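Local coordinates for protein lactaldehyde dehydrogenase (Escherichia coli, PDB 2IMP) that oxidises L-lactaldehyde from L-fucose and L-rhamnose breakdown irreversibly to L-lactate, using NAD+, and also acts on glycolaldehyde, at residues K255-V260 with L430-T435. Residues are numbered along the deposited sequence; the frame is centred on the assembly and turned at random.
With SO4 (sulfate ion), chain B.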
loop_
_atom_site.group_PDB
_atom_site.type_symbol
_atom_site.label_atom_id
_atom_site.label_comp_id
_atom_site.label_asym_id
_atom_site.label_seq_id
_atom_site.Cartn_x
_atom_site.Cartn_y
_atom_site.Cartn_z
ATOM N N LYS A 255 -5.848 5.302 -31.033
ATOM C CA LYS A 255 -7.152 5.370 -31.698
ATOM C C LYS A 255 -8.332 5.052 -30.738
ATOM O O LYS A 255 -9.005 4.031 -30.889
ATOM C CB LYS A 255 -7.192 4.379 -32.868
ATOM C CG LYS A 255 -6.774 4.942 -34.217
ATOM C CD LYS A 255 -7.902 5.747 -34.851
ATOM C CE LYS A 255 -7.526 6.218 -36.249
ATOM N NZ LYS A 255 -8.583 7.063 -36.876
ATOM N N ALA A 256 -8.560 5.934 -29.768
ATOM C CA ALA A 256 -9.620 5.751 -28.773
ATOM C C ALA A 256 -10.988 5.308 -29.322
ATOM O O ALA A 256 -11.646 6.059 -30.035
ATOM C CB ALA A 256 -9.785 7.028 -27.954
ATOM N N PRO A 257 -11.418 4.078 -28.998
ATOM C CA PRO A 257 -12.720 3.654 -29.511
ATOM C C PRO A 257 -13.868 3.957 -28.524
ATOM O O PRO A 257 -13.682 3.919 -27.307
ATOM C CB PRO A 257 -12.525 2.158 -29.721
ATOM C CG PRO A 257 -11.670 1.793 -28.547
ATOM C CD PRO A 257 -10.640 2.917 -28.528
ATOM N N ALA A 258 -15.038 4.260 -29.076
ATOM C CA ALA A 258 -16.234 4.539 -28.289
ATOM C C ALA A 258 -17.397 3.588 -28.644
ATOM O O ALA A 258 -17.745 3.438 -29.812
ATOM C CB ALA A 258 -16.666 5.985 -28.497
ATOM N N ILE A 259 -17.969 2.944 -27.635
ATOM C CA ILE A 259 -19.069 2.017 -27.849
ATOM C C ILE A 259 -20.445 2.524 -27.357
ATOM O O ILE A 259 -20.656 2.731 -26.159
ATOM C CB ILE A 259 -18.790 0.663 -27.169
ATOM C CG1 ILE A 259 -17.507 0.057 -27.735
ATOM C CG2 ILE A 259 -19.958 -0.290 -27.391
ATOM C CD1 ILE A 259 -17.101 -1.232 -27.060
ATOM N N VAL A 260 -21.360 2.715 -28.300
ATOM C CA VAL A 260 -22.708 3.176 -27.990
ATOM C C VAL A 260 -23.762 2.051 -28.088
ATOM O O VAL A 260 -24.106 1.614 -29.182
ATOM C CB VAL A 260 -23.136 4.312 -28.948
ATOM C CG1 VAL A 260 -24.477 4.893 -28.503
ATOM C CG2 VAL A 260 -22.059 5.388 -28.996
ATOM N N LEU A 430 -12.621 -5.034 -22.422
ATOM C CA LEU A 430 -11.809 -3.993 -23.051
ATOM C C LEU A 430 -10.323 -3.975 -22.602
ATOM O O LEU A 430 -10.018 -3.826 -21.417
ATOM C CB LEU A 430 -12.452 -2.618 -22.804
ATOM C CG LEU A 430 -13.727 -2.373 -23.623
ATOM C CD1 LEU A 430 -14.431 -1.105 -23.182
ATOM C CD2 LEU A 430 -13.355 -2.282 -25.091
ATOM N N LYS A 431 -9.416 -4.126 -23.558
ATOM C CA LYS A 431 -7.990 -4.130 -23.254
ATOM C C LYS A 431 -7.310 -2.744 -23.429
ATOM O O LYS A 431 -6.535 -2.523 -24.357
ATOM C CB LYS A 431 -7.300 -5.190 -24.117
ATOM C CG LYS A 431 -7.841 -6.591 -23.857
ATOM C CD LYS A 431 -7.330 -7.613 -24.861
ATOM C CE LYS A 431 -8.006 -8.964 -24.641
ATOM N NZ LYS A 431 -7.649 -9.990 -25.661
ATOM N N PHE A 432 -7.634 -1.835 -22.515
ATOM C CA PHE A 432 -7.109 -0.477 -22.527
ATOM C C PHE A 432 -6.668 0.035 -21.140
ATOM O O PHE A 432 -7.150 -0.440 -20.114
ATOM C CB PHE A 432 -8.163 0.480 -23.108
ATOM C CG PHE A 432 -8.482 0.233 -24.558
ATOM C CD1 PHE A 432 -9.211 -0.889 -24.946
ATOM C CD2 PHE A 432 -7.996 1.087 -25.544
ATOM C CE1 PHE A 432 -9.459 -1.145 -26.289
ATOM C CE2 PHE A 432 -8.241 0.835 -26.893
ATOM C CZ PHE A 432 -8.963 -0.284 -27.264
ATOM N N GLY A 433 -5.753 0.998 -21.126
ATOM C CA GLY A 433 -5.280 1.546 -19.866
ATOM C C GLY A 433 -6.358 2.368 -19.185
ATOM O O GLY A 433 -6.281 2.643 -17.985
ATOM N N GLU A 434 -7.362 2.764 -19.959
ATOM C CA GLU A 434 -8.471 3.553 -19.444
ATOM C C GLU A 434 -9.826 3.247 -20.112
ATOM O O GLU A 434 -9.906 3.038 -21.328
ATOM C CB GLU A 434 -8.195 5.052 -19.616
ATOM C CG GLU A 434 -6.916 5.560 -18.979
ATOM C CD GLU A 434 -6.674 7.031 -19.278
ATOM O OE1 GLU A 434 -7.045 7.481 -20.386
ATOM O OE2 GLU A 434 -6.104 7.728 -18.415
ATOM N N THR A 435 -10.875 3.223 -19.302
ATOM C CA THR A 435 -12.220 2.996 -19.797
ATOM C C THR A 435 -13.238 3.962 -19.169
ATOM O O THR A 435 -13.484 3.917 -17.961
ATOM C CB THR A 435 -12.709 1.551 -19.528
ATOM O OG1 THR A 435 -11.874 0.617 -20.219
ATOM C CG2 THR A 435 -14.145 1.381 -20.023
HETATM S S SO4 B . -6.230 4.045 -27.795
HETATM O O1 SO4 B . -5.447 4.012 -29.035
HETATM O O2 SO4 B . -5.898 5.264 -27.033
HETATM O O3 SO4 B . -7.662 4.009 -28.100
HETATM O O4 SO4 B . -5.922 2.842 -27.023
#
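Pro257 and Phe432 reach toward each other from opposite directions and bury more surface here than any other pair. CG of the proline ring lies 3.6 Å from Phe432 CZ, and its CD lies the same 3.6 Å from Phe432 CE2, so the CG-CD side of the pyrrolidine meets the CE2-CZ end of the phenyl ring obliquely. With CG anti to its own carbonyl carbon (chi1 -65°), Phe432 extends its ring from the loop ahead of strand 434-437 to the start of strand 257-260. Two residues further along that strand, Ile259 continues the apolar seam more loosely, its CD1 being 4.4 Å from CD2 of Leu430, just beyond the end of helix 420-429. A sulfate, probably from the crystallisation liquor, sits at the edge of the phenyl ring with its sulfur in the ring plane; it is hydrogen-bonded to Thr412 N. Were Phe432 an alanine, Pro257 would probably lose the aromatic partner of its CG and CD, and Arg453 its cation-pi ring. The segments do not pair as neighbouring strands: strand 409-416 runs between 257-260 and 434-437, parallel to both, in the mixed sheet of the catalytic domain, the phenyl ring lying about 13 Å from the bound lactic acid. The four side chains pack on one side of this sheet, where helix 397-405 adds Ala404 against Pro257 and Leu430, and Ala400 against Ile259.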